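Local coordinates for protein N-acetylglucosamine-specific lectin (Saxidomus purpuratus, PDB 6A7T) that recognises N-acetylglucosamine as a C-type lectin whose sugar binding does not depend on calcium, at residues D26-S29 with G30-W33; T44-W48 with E49-T53; K52-C55 with E56-A60; V63-S67 with S68-D72; G91-A95 with E96-Y100. All coordinates share one frame; numbering follows the deposited sequence.

From the N terminus, the contacts follow one another along the chain, and each is local. Contact 1 closes the turn that leads into strand 32-34. Contact 2 starts helix 48-57, and contact 3, which shares K52 and T53 with it, finishes that helix; the two also meet where R46 lies against F54. The indole of W31 in contact 1 packs on Q58 and A60 of contact 3. Contact 4 starts helix 68-78 and builds a calcium site. Contact 5 closes the hairpin of strands 86-94 and 99-102, and W48 of contact 2 packs on its G91 and S92. Contacts 1 and 5 lie on opposite sides of the chain's centre, about 31 Å apart between centres.

Contact 1: residues D26-S29 with G30-W33; sequences DCQS and GWEW
Q28 to W31 form a type II beta turn with S29 and G30 at its corners, closed by a bond from W31 N to Q28 O of 2.9 Å and 158°. G30, third in the turn, has a positive phi of 87°, as is usual for glycine at that position of a type II turn. The turn folds the side chain of W31 back onto the residue that opens it. Q28 CB lies 3.4 Å from W31 CD1, over one face of the indole, and Q28 CG stands above the same ring, offset toward its rim. S29 O approaches the edge of that ring in its plane. Just before the turn, C27 faces both tryptophans. Its CB packs on W31 CB at 3.8 Å, while its SG touches W33 CB at 3.6 Å and meets the indole of W33 at the edge, a sulfur-aromatic contact seen almost in the ring plane. With SG turned beside its own backbone N (chi1 -59°), C27 also reaches C38, to which it is joined by a disulfide. W33 NE1 is bonded to C22 O, and W31 packs on C38 and L40 of strand 37-43. A disulfide tying the start of the chain to the hairpin of strands 32-34 and 37-43 is the hallmark of long-form C-type lectin domains.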
# COMPACT_ATOMS: atom_id res chain seq x y z
N ASP A 26 5.88 -9.41 -1.12
CA ASP A 26 5.01 -10.61 -0.93
C ASP A 26 4.39 -11.05 -2.27
O ASP A 26 3.79 -12.11 -2.32
CB ASP A 26 3.78 -10.34 -0.05
CG ASP A 26 3.87 -10.73 1.42
OD1 ASP A 26 4.93 -11.35 1.79
OD2 ASP A 26 2.80 -10.50 2.16
N CYS A 27 4.43 -10.21 -3.30
CA CYS A 27 3.61 -10.49 -4.49
C CYS A 27 4.14 -11.72 -5.24
O CYS A 27 5.34 -11.96 -5.29
CB CYS A 27 3.56 -9.28 -5.41
SG CYS A 27 2.90 -7.74 -4.70
N GLN A 28 3.21 -12.49 -5.83
CA GLN A 28 3.51 -13.59 -6.77
C GLN A 28 4.33 -13.04 -7.95
O GLN A 28 4.27 -11.83 -8.33
CB GLN A 28 2.21 -14.27 -7.24
CG GLN A 28 1.26 -14.84 -6.17
CD GLN A 28 1.57 -16.25 -5.74
OE1 GLN A 28 2.58 -16.83 -6.14
NE2 GLN A 28 0.69 -16.81 -4.92
N SER A 29 5.11 -13.93 -8.59
CA SER A 29 5.83 -13.59 -9.79
C SER A 29 4.86 -13.00 -10.82
O SER A 29 3.84 -13.56 -11.06
CB SER A 29 6.51 -14.84 -10.35
OG SER A 29 7.23 -14.51 -11.53
N GLY A 30 5.24 -11.91 -11.46
CA GLY A 30 4.38 -11.27 -12.43
C GLY A 30 3.38 -10.26 -11.86
O GLY A 30 2.70 -9.60 -12.62
N TRP A 31 3.22 -10.22 -10.53
CA TRP A 31 2.36 -9.23 -9.87
C TRP A 31 3.20 -8.03 -9.43
O TRP A 31 4.41 -8.16 -9.26
CB TRP A 31 1.65 -9.85 -8.69
CG TRP A 31 0.71 -10.98 -9.01
CD1 TRP A 31 0.97 -12.15 -9.66
CD2 TRP A 31 -0.67 -11.06 -8.61
NE1 TRP A 31 -0.13 -12.97 -9.68
CE2 TRP A 31 -1.15 -12.31 -9.06
CE3 TRP A 31 -1.54 -10.18 -7.95
CZ2 TRP A 31 -2.47 -12.70 -8.88
CZ3 TRP A 31 -2.86 -10.55 -7.82
CH2 TRP A 31 -3.31 -11.81 -8.24
N GLU A 32 2.55 -6.89 -9.26
CA GLU A 32 3.17 -5.63 -8.82
C GLU A 32 2.52 -5.14 -7.54
O GLU A 32 1.34 -5.22 -7.39
CB GLU A 32 2.93 -4.51 -9.82
CG GLU A 32 3.72 -4.64 -11.08
CD GLU A 32 3.58 -3.31 -11.81
OE1 GLU A 32 3.19 -3.33 -12.99
OE2 GLU A 32 3.86 -2.25 -11.15
N TRP A 33 3.32 -4.55 -6.65
CA TRP A 33 2.83 -3.99 -5.38
C TRP A 33 2.59 -2.49 -5.49
O TRP A 33 3.41 -1.76 -6.06
CB TRP A 33 3.85 -4.27 -4.28
CG TRP A 33 3.39 -3.93 -2.90
CD1 TRP A 33 2.76 -4.79 -2.05
CD2 TRP A 33 3.50 -2.68 -2.20
NE1 TRP A 33 2.54 -4.17 -0.86
CE2 TRP A 33 2.98 -2.89 -0.91
CE3 TRP A 33 4.07 -1.43 -2.50
CZ2 TRP A 33 2.90 -1.89 0.06
CZ3 TRP A 33 4.02 -0.44 -1.52
CH2 TRP A 33 3.43 -0.66 -0.28

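Contact 2: residues T44-W48 with E49-T53; sequences TERGW and EDSKT
G47 is the N-cap of helix 48-57, and S51 and K52 make the first main-chain bonds of its opening turn. S51 N gives G47 O a bond of 2.8 Å, and K52 N reaches W48 O at 2.9 Å. The side chain of S51 adds a second grip on the capping residue: its OG donates to G47 O at 2.9 Å from above the carbonyl plane, so one oxygen takes two donors from one serine. Two waters extend the polar network. One molecule donates to T44 O and S51 OG and accepts from R46 NH1 at the guanidinium edge; another accepts from G47 N and donates to D50 OD2. The charged end of R46 has its salt-bridge partner in D42. Nearer the backbone, R46 CB lies 4.0 Å from D50 CB. Contacts of the W48 indole form the third group. Its CG stands opposite the backbone N (chi1 -176°) and carries the ring along the helix flank, where NE1 is bonded to I89 O. The carboxylate of E49 comes to the indole edge with its plane turned 85° from the ring. The aliphatic part of K52 passes obliquely by the six-membered ring of W48 on its way to a salt bridge with E56, K52 CD lying 3.8 Å from W48 CZ3.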
# COMPACT_ATOMS: atom_id res chain seq x y z
N THR A 44 -4.53 -12.24 -20.75
CA THR A 44 -5.44 -13.22 -21.35
C THR A 44 -6.82 -12.56 -21.52
O THR A 44 -7.32 -11.93 -20.63
CB THR A 44 -5.61 -14.50 -20.54
OG1 THR A 44 -4.36 -15.19 -20.52
CG2 THR A 44 -6.66 -15.43 -21.10
N GLU A 45 -7.39 -12.69 -22.71
CA GLU A 45 -8.63 -11.97 -23.02
C GLU A 45 -9.84 -12.83 -22.67
O GLU A 45 -9.92 -14.02 -23.10
CB GLU A 45 -8.67 -11.63 -24.52
CG GLU A 45 -7.61 -10.62 -24.91
CD GLU A 45 -7.65 -10.27 -26.38
OE1 GLU A 45 -7.48 -11.20 -27.19
OE2 GLU A 45 -7.84 -9.10 -26.68
N ARG A 46 -10.67 -12.30 -21.77
CA ARG A 46 -11.85 -12.99 -21.21
C ARG A 46 -12.98 -11.98 -21.10
O ARG A 46 -12.75 -10.78 -20.98
CB ARG A 46 -11.57 -13.52 -19.80
CG ARG A 46 -10.28 -14.30 -19.59
CD ARG A 46 -10.09 -14.60 -18.11
NE ARG A 46 -8.86 -15.31 -17.82
CZ ARG A 46 -7.68 -14.72 -17.65
NH1 ARG A 46 -7.60 -13.42 -17.72
NH2 ARG A 46 -6.60 -15.43 -17.40
N GLY A 47 -14.24 -12.46 -21.15
CA GLY A 47 -15.38 -11.66 -20.85
C GLY A 47 -15.32 -11.17 -19.42
O GLY A 47 -14.49 -11.65 -18.66
N TRP A 48 -16.12 -10.17 -19.09
CA TRP A 48 -16.00 -9.52 -17.77
C TRP A 48 -16.31 -10.52 -16.67
O TRP A 48 -15.54 -10.58 -15.70
CB TRP A 48 -16.90 -8.30 -17.68
CG TRP A 48 -16.76 -7.54 -16.41
CD1 TRP A 48 -15.97 -6.45 -16.22
CD2 TRP A 48 -17.44 -7.77 -15.17
NE1 TRP A 48 -16.13 -5.96 -14.96
CE2 TRP A 48 -17.02 -6.77 -14.29
CE3 TRP A 48 -18.37 -8.71 -14.72
CZ2 TRP A 48 -17.46 -6.73 -12.97
CZ3 TRP A 48 -18.90 -8.59 -13.45
CH2 TRP A 48 -18.41 -7.64 -12.57
N GLU A 49 -17.41 -11.26 -16.80
CA GLU A 49 -17.73 -12.28 -15.80
C GLU A 49 -16.60 -13.32 -15.69
O GLU A 49 -16.28 -13.73 -14.58
CB GLU A 49 -19.04 -12.99 -16.14
CG GLU A 49 -20.24 -12.14 -15.85
CD GLU A 49 -20.56 -11.91 -14.38
OE1 GLU A 49 -19.97 -12.56 -13.51
OE2 GLU A 49 -21.49 -11.10 -14.13
N ASP A 50 -16.06 -13.81 -16.82
CA ASP A 50 -14.96 -14.77 -16.74
C ASP A 50 -13.69 -14.14 -16.13
O ASP A 50 -12.93 -14.87 -15.48
CB ASP A 50 -14.63 -15.41 -18.07
CG ASP A 50 -15.70 -16.41 -18.49
OD1 ASP A 50 -16.50 -16.83 -17.62
OD2 ASP A 50 -15.67 -16.81 -19.68
N SER A 51 -13.51 -12.84 -16.31
CA SER A 51 -12.39 -12.12 -15.64
C SER A 51 -12.63 -12.08 -14.14
O SER A 51 -11.66 -12.23 -13.37
CB SER A 51 -12.21 -10.71 -16.20
OG SER A 51 -11.96 -10.76 -17.61
N LYS A 52 -13.86 -11.81 -13.72
CA LYS A 52 -14.19 -11.81 -12.29
C LYS A 52 -13.85 -13.17 -11.66
O LYS A 52 -13.20 -13.23 -10.61
CB LYS A 52 -15.65 -11.45 -12.11
CG LYS A 52 -16.16 -11.32 -10.68
CD LYS A 52 -17.59 -10.90 -10.67
CE LYS A 52 -18.06 -10.58 -9.29
NZ LYS A 52 -18.23 -11.83 -8.53
N THR A 53 -14.30 -14.24 -12.31
CA THR A 53 -14.02 -15.61 -11.92
C THR A 53 -12.52 -15.87 -11.84
O THR A 53 -12.00 -16.51 -10.88
CB THR A 53 -14.70 -16.58 -12.89
OG1 THR A 53 -16.09 -16.33 -12.69
CG2 THR A 53 -14.38 -18.02 -12.56
O HOH W 1 -9.32 -11.06 -18.50
O HOH W 2 -14.55 -15.31 -21.62

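Contact 3: residues K52-C55 with E56-A60; sequences KTFC and ESQNA
E56 answers K52 twice, one helical turn on. Its N donates to K52 O at 3.1 Å, and its extended side chain brings OE2 to K52 NZ, a 3.0 Å salt bridge in which the ammonium meets the oxygen nearly along its C-O axis; the bend at the end of K52 (chi4 -73°) turns NZ toward it. S57 N continues the helix to T53 O, and its OG folds back to F54 O at 2.7 Å, in the carbonyl plane and on a lone pair. Q58 N bonds C55 O at 3.0 Å and only weakly F54 O. Its CG makes a CH-pi contact over one face of the F54 ring, 4.0 Å from the centroid, and the Q58 amide plane is nearly parallel to that ring, 10° apart. N59 adopts a left-handed backbone conformation and donates to E56 O. A60 N then gives a weak bond to C55 O, which completes a Schellman motif. The end of helix 48-57 is pinned to strand 148-154 by the C55-C152 disulfide, with A60 packed on C152 and T154, and F54 rests against L40 and D42 of strand 37-43.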
# COMPACT_ATOMS: atom_id res chain seq x y z
N LYS A 52 -13.86 -11.81 -13.72
CA LYS A 52 -14.19 -11.81 -12.29
C LYS A 52 -13.85 -13.17 -11.66
O LYS A 52 -13.20 -13.23 -10.61
CB LYS A 52 -15.65 -11.45 -12.11
CG LYS A 52 -16.16 -11.32 -10.68
CD LYS A 52 -17.59 -10.90 -10.67
CE LYS A 52 -18.06 -10.58 -9.29
NZ LYS A 52 -18.23 -11.83 -8.53
N THR A 53 -14.30 -14.24 -12.31
CA THR A 53 -14.02 -15.61 -11.92
C THR A 53 -12.52 -15.87 -11.84
O THR A 53 -12.00 -16.51 -10.88
CB THR A 53 -14.70 -16.58 -12.89
OG1 THR A 53 -16.09 -16.33 -12.69
CG2 THR A 53 -14.38 -18.02 -12.56
N PHE A 54 -11.79 -15.39 -12.83
CA PHE A 54 -10.38 -15.63 -12.91
C PHE A 54 -9.67 -14.96 -11.75
O PHE A 54 -8.87 -15.60 -11.09
CB PHE A 54 -9.79 -15.13 -14.22
CG PHE A 54 -8.29 -15.17 -14.21
CD1 PHE A 54 -7.63 -16.39 -14.18
CD2 PHE A 54 -7.56 -14.00 -14.14
CE1 PHE A 54 -6.24 -16.43 -14.12
CE2 PHE A 54 -6.16 -14.05 -14.06
CZ PHE A 54 -5.51 -15.26 -14.09
N CYS A 55 -10.00 -13.70 -11.46
CA CYS A 55 -9.35 -13.05 -10.34
C CYS A 55 -9.64 -13.83 -9.04
O CYS A 55 -8.75 -13.98 -8.23
CB CYS A 55 -9.75 -11.59 -10.24
SG CYS A 55 -9.12 -10.59 -11.59
N GLU A 56 -10.90 -14.30 -8.84
CA GLU A 56 -11.27 -15.11 -7.67
C GLU A 56 -10.38 -16.35 -7.58
O GLU A 56 -9.92 -16.71 -6.45
CB GLU A 56 -12.74 -15.50 -7.75
CG GLU A 56 -13.68 -14.31 -7.51
CD GLU A 56 -15.14 -14.52 -7.91
OE1 GLU A 56 -15.52 -15.64 -8.34
OE2 GLU A 56 -15.90 -13.57 -7.79
N SER A 57 -10.12 -17.00 -8.72
CA SER A 57 -9.30 -18.22 -8.79
C SER A 57 -7.87 -17.92 -8.30
O SER A 57 -7.19 -18.87 -7.84
CB SER A 57 -9.30 -18.80 -10.17
OG SER A 57 -8.33 -18.20 -11.01
N GLN A 58 -7.44 -16.64 -8.35
CA GLN A 58 -6.07 -16.19 -7.96
C GLN A 58 -6.04 -15.67 -6.53
O GLN A 58 -5.08 -14.95 -6.15
CB GLN A 58 -5.49 -15.17 -8.95
CG GLN A 58 -5.49 -15.71 -10.40
CD GLN A 58 -4.70 -16.99 -10.52
OE1 GLN A 58 -5.25 -18.09 -10.74
NE2 GLN A 58 -3.41 -16.87 -10.27
N ASN A 59 -7.04 -15.99 -5.71
CA ASN A 59 -7.13 -15.45 -4.37
C ASN A 59 -7.10 -13.92 -4.39
O ASN A 59 -6.50 -13.24 -3.53
CB ASN A 59 -5.96 -15.97 -3.50
CG ASN A 59 -6.18 -15.74 -2.03
OD1 ASN A 59 -7.23 -16.10 -1.51
ND2 ASN A 59 -5.19 -15.16 -1.35
N ALA A 60 -7.85 -13.38 -5.32
CA ALA A 60 -7.88 -11.96 -5.61
C ALA A 60 -9.29 -11.61 -6.09
O ALA A 60 -10.21 -12.39 -5.97
CB ALA A 60 -6.84 -11.70 -6.67

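Contact 4: residues V63-S67 with S68-D72; sequences VTVES and SEEDD. With CA (calcium ion), chain C.
The loop entering helix 68-78 builds a calcium site of this C-type lectin domain, with E66 and E70 meeting at the metal. E70, extended beyond CG (chi2 179°), binds the calcium ion with both carboxylate oxygens, OE1 at 2.4 Å and OE2 at 2.6 Å. E66 supplies OE1 at 2.3 Å and T64 its backbone O at 2.4 Å; two waters and E153 of strand 148-154 complete the shell. Second-shell bonds set the carboxylates. E66 N donates to E70 OE2 on its anti side, 31° out of the plane, a third water donates to that same oxygen, and Y39 OH bonds E70 OE1. The distal oxygen of E66 is engaged too: T64 OG1 donates to E66 OE2 at 2.7 Å, from the syn side. The helix start is fixed next door by S67, the N-cap, whose OG accepts from E70 N at 3.2 Å and whose O takes D71 N at 3.1 Å. V65 CG1 packs on the D71 backbone and CB, while D71 forms a salt bridge to R75 and a hydrogen bond to Y127. E66 OE1 and E70 OE2 stand 3.0 Å apart, a closeness the shared ion presumably makes tolerable. Three acidic side chains outnumber its two positive charges, so the ion probably offsets most of their repulsion while joining the loop to the first turn of the helix.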
# COMPACT_ATOMS: atom_id res chain seq x y z
N VAL A 63 -9.88 -5.44 -9.76
CA VAL A 63 -9.43 -4.26 -9.06
C VAL A 63 -10.58 -3.29 -8.77
O VAL A 63 -11.42 -3.07 -9.59
CB VAL A 63 -8.31 -3.56 -9.84
CG1 VAL A 63 -8.79 -3.00 -11.16
CG2 VAL A 63 -7.63 -2.51 -8.98
N THR A 64 -10.57 -2.73 -7.56
CA THR A 64 -11.50 -1.66 -7.18
C THR A 64 -10.63 -0.42 -6.90
O THR A 64 -9.55 -0.57 -6.43
CB THR A 64 -12.33 -2.10 -5.98
OG1 THR A 64 -11.40 -2.36 -4.94
CG2 THR A 64 -13.13 -3.33 -6.33
N VAL A 65 -11.11 0.76 -7.34
CA VAL A 65 -10.24 1.97 -7.41
C VAL A 65 -10.83 3.04 -6.50
O VAL A 65 -11.72 3.79 -6.92
CB VAL A 65 -10.06 2.46 -8.85
CG1 VAL A 65 -9.00 3.58 -8.91
CG2 VAL A 65 -9.70 1.32 -9.80
N GLU A 66 -10.34 3.01 -5.28
CA GLU A 66 -10.88 3.81 -4.17
C GLU A 66 -10.31 5.23 -4.14
O GLU A 66 -10.93 6.11 -3.51
CB GLU A 66 -10.57 3.14 -2.84
CG GLU A 66 -11.46 1.92 -2.59
CD GLU A 66 -10.94 0.59 -3.13
OE1 GLU A 66 -9.73 0.48 -3.52
OE2 GLU A 66 -11.77 -0.34 -3.18
N SER A 67 -9.13 5.43 -4.75
CA SER A 67 -8.39 6.69 -4.56
C SER A 67 -7.77 7.13 -5.88
O SER A 67 -7.53 6.28 -6.76
CB SER A 67 -7.35 6.55 -3.47
OG SER A 67 -6.25 5.71 -3.86
N SER A 68 -7.57 8.44 -6.04
CA SER A 68 -6.82 8.99 -7.22
C SER A 68 -5.38 8.44 -7.28
O SER A 68 -4.85 8.21 -8.40
CB SER A 68 -6.80 10.51 -7.18
OG SER A 68 -5.96 10.89 -6.09
N GLU A 69 -4.75 8.21 -6.12
CA GLU A 69 -3.40 7.64 -6.02
C GLU A 69 -3.38 6.25 -6.72
O GLU A 69 -2.43 5.90 -7.48
CB GLU A 69 -2.94 7.46 -4.57
CG GLU A 69 -2.73 8.74 -3.80
CD GLU A 69 -3.95 9.32 -3.09
OE1 GLU A 69 -5.10 8.99 -3.44
OE2 GLU A 69 -3.74 10.18 -2.22
N GLU A 70 -4.44 5.48 -6.46
CA GLU A 70 -4.48 4.10 -7.04
C GLU A 70 -4.75 4.19 -8.53
O GLU A 70 -4.21 3.41 -9.34
CB GLU A 70 -5.53 3.25 -6.31
CG GLU A 70 -5.54 1.76 -6.74
CD GLU A 70 -6.57 0.92 -6.00
OE1 GLU A 70 -6.45 -0.30 -6.04
OE2 GLU A 70 -7.49 1.47 -5.31
N ASP A 71 -5.63 5.13 -8.89
CA ASP A 71 -5.97 5.38 -10.28
C ASP A 71 -4.69 5.70 -11.05
O ASP A 71 -4.46 5.17 -12.14
CB ASP A 71 -6.99 6.51 -10.37
CG ASP A 71 -7.44 6.84 -11.77
OD1 ASP A 71 -8.06 6.01 -12.41
OD2 ASP A 71 -7.15 8.02 -12.19
N ASP A 72 -3.84 6.55 -10.46
CA ASP A 72 -2.61 6.97 -11.12
C ASP A 72 -1.68 5.77 -11.31
O ASP A 72 -1.07 5.59 -12.39
CB ASP A 72 -1.95 8.14 -10.36
CG ASP A 72 -2.69 9.49 -10.45
OD1 ASP A 72 -3.59 9.66 -11.31
OD2 ASP A 72 -2.37 10.42 -9.61
CA CA C . -8.19 -0.95 -4.50
O HOH W 3 -6.91 3.15 -3.10
O HOH W 4 -6.91 -0.15 -2.54
O HOH W 5 -9.21 -2.35 -2.72

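Contact 5: residues G91-A95 with E96-Y100; sequences GSWDA and EHSEY
W93 and Y100 face each other across a non-hydrogen-bonded antiparallel pair, and their rings form a T-shaped (edge-to-face) stack. The edge of the W93 six-membered ring points at the face of Y100, centroids 5.3 Å apart and planes at 80°, with W93 CE3 3.7 Å from Y100 CE2. The indole is placed by its first torsion, which turns CG away from its own backbone N (chi1 -177°) and swings the ring across to the partner strand. There its flat face lies on the main chain of S98 and E99, W93 CZ3 coming 3.5 Å from E99 CA. D94 holds the next rung and the turn. Its N donates to E99 O at 2.9 Å, while its O receives two weak bonds, from S98 N and E99 N; with both residues set against D94, this is a G1 beta bulge, and S98 takes the left-handed conformation at its first position. The carboxylate folds back over the turn: D94 OD1 accepts from H97 N at 2.9 Å and 165°, on its anti side. The D94 and E96 carboxylates lie close, and a bridging water donates to D94 OD2 and E96 OE1, which would ease their repulsion. This hairpin joins strand 86-94 to the outermost strand 99-102 of its sheet, with strand 124-130 flanking 86-94 on its other side. The Y100 side chain reaches the loops beyond, its OH bonded to A120 O and its ring edge-to-face with W113, close to D139 of the second calcium site seen for this protein, which holds no ion in this chain; W93 packs on D121.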
# COMPACT_ATOMS: atom_id res chain seq x y z
N GLY A 91 -15.87 -3.12 -11.30
CA GLY A 91 -17.10 -2.29 -11.10
C GLY A 91 -18.16 -2.66 -12.10
O GLY A 91 -17.91 -3.10 -13.21
N SER A 92 -19.41 -2.51 -11.69
CA SER A 92 -20.52 -2.96 -12.48
C SER A 92 -21.79 -2.37 -11.86
O SER A 92 -21.80 -1.89 -10.77
CB SER A 92 -20.64 -4.48 -12.58
OG SER A 92 -20.98 -5.03 -11.33
N TRP A 93 -22.85 -2.50 -12.62
CA TRP A 93 -24.17 -2.04 -12.27
C TRP A 93 -24.73 -2.90 -11.15
O TRP A 93 -24.80 -4.13 -11.27
CB TRP A 93 -25.09 -2.10 -13.48
CG TRP A 93 -26.46 -1.56 -13.19
CD1 TRP A 93 -27.60 -2.27 -12.93
CD2 TRP A 93 -26.82 -0.17 -13.16
NE1 TRP A 93 -28.65 -1.40 -12.71
CE2 TRP A 93 -28.20 -0.11 -12.86
CE3 TRP A 93 -26.11 1.00 -13.37
CZ2 TRP A 93 -28.88 1.10 -12.77
CZ3 TRP A 93 -26.77 2.20 -13.26
CH2 TRP A 93 -28.14 2.24 -12.97
N ASP A 94 -25.12 -2.22 -10.10
CA ASP A 94 -25.80 -2.87 -8.96
C ASP A 94 -27.29 -2.53 -9.08
O ASP A 94 -27.63 -1.34 -8.97
CB ASP A 94 -25.28 -2.34 -7.65
CG ASP A 94 -25.80 -3.02 -6.41
OD1 ASP A 94 -26.99 -2.80 -6.05
OD2 ASP A 94 -24.99 -3.80 -5.80
N ALA A 95 -28.12 -3.55 -9.30
CA ALA A 95 -29.50 -3.31 -9.64
C ALA A 95 -30.24 -2.77 -8.41
O ALA A 95 -31.18 -1.95 -8.56
CB ALA A 95 -30.14 -4.53 -10.23
N GLU A 96 -29.93 -3.29 -7.21
CA GLU A 96 -30.64 -2.82 -6.02
C GLU A 96 -30.38 -1.31 -5.78
O GLU A 96 -31.34 -0.55 -5.48
CB GLU A 96 -30.29 -3.66 -4.79
CG GLU A 96 -30.86 -5.06 -4.86
CD GLU A 96 -29.99 -6.14 -5.52
OE1 GLU A 96 -29.04 -5.78 -6.31
OE2 GLU A 96 -30.30 -7.35 -5.31
N HIS A 97 -29.11 -0.89 -5.87
CA HIS A 97 -28.75 0.49 -5.65
C HIS A 97 -29.11 1.35 -6.87
O HIS A 97 -29.31 2.57 -6.72
CB HIS A 97 -27.25 0.68 -5.39
CG HIS A 97 -26.79 0.29 -4.04
ND1 HIS A 97 -27.16 0.96 -2.90
CD2 HIS A 97 -25.92 -0.67 -3.68
CE1 HIS A 97 -26.53 0.41 -1.89
NE2 HIS A 97 -25.77 -0.58 -2.35
N SER A 98 -29.20 0.73 -8.04
CA SER A 98 -29.48 1.39 -9.32
C SER A 98 -28.34 2.38 -9.64
O SER A 98 -28.54 3.55 -9.98
CB SER A 98 -30.85 2.07 -9.31
OG SER A 98 -31.58 1.84 -10.52
N GLU A 99 -27.11 1.89 -9.53
CA GLU A 99 -25.98 2.65 -9.93
C GLU A 99 -24.78 1.72 -10.04
O GLU A 99 -24.84 0.63 -9.59
CB GLU A 99 -25.66 3.72 -8.90
CG GLU A 99 -25.24 3.25 -7.55
CD GLU A 99 -25.24 4.36 -6.51
OE1 GLU A 99 -25.83 5.41 -6.80
OE2 GLU A 99 -24.62 4.19 -5.45
N TYR A 100 -23.69 2.26 -10.56
CA TYR A 100 -22.44 1.53 -10.56
C TYR A 100 -21.85 1.47 -9.14
O TYR A 100 -21.76 2.44 -8.37
CB TYR A 100 -21.50 2.10 -11.65
CG TYR A 100 -21.96 1.85 -13.05
CD1 TYR A 100 -21.63 0.69 -13.73
CD2 TYR A 100 -22.74 2.78 -13.74
CE1 TYR A 100 -22.06 0.43 -15.02
CE2 TYR A 100 -23.19 2.53 -15.02
CZ TYR A 100 -22.90 1.34 -15.65
OH TYR A 100 -23.34 0.99 -16.88
O HOH W 6 -26.63 -5.66 -4.79
O HOH W 7 -27.42 -6.24 -8.36
O HOH W 8 -31.61 -0.72 -10.75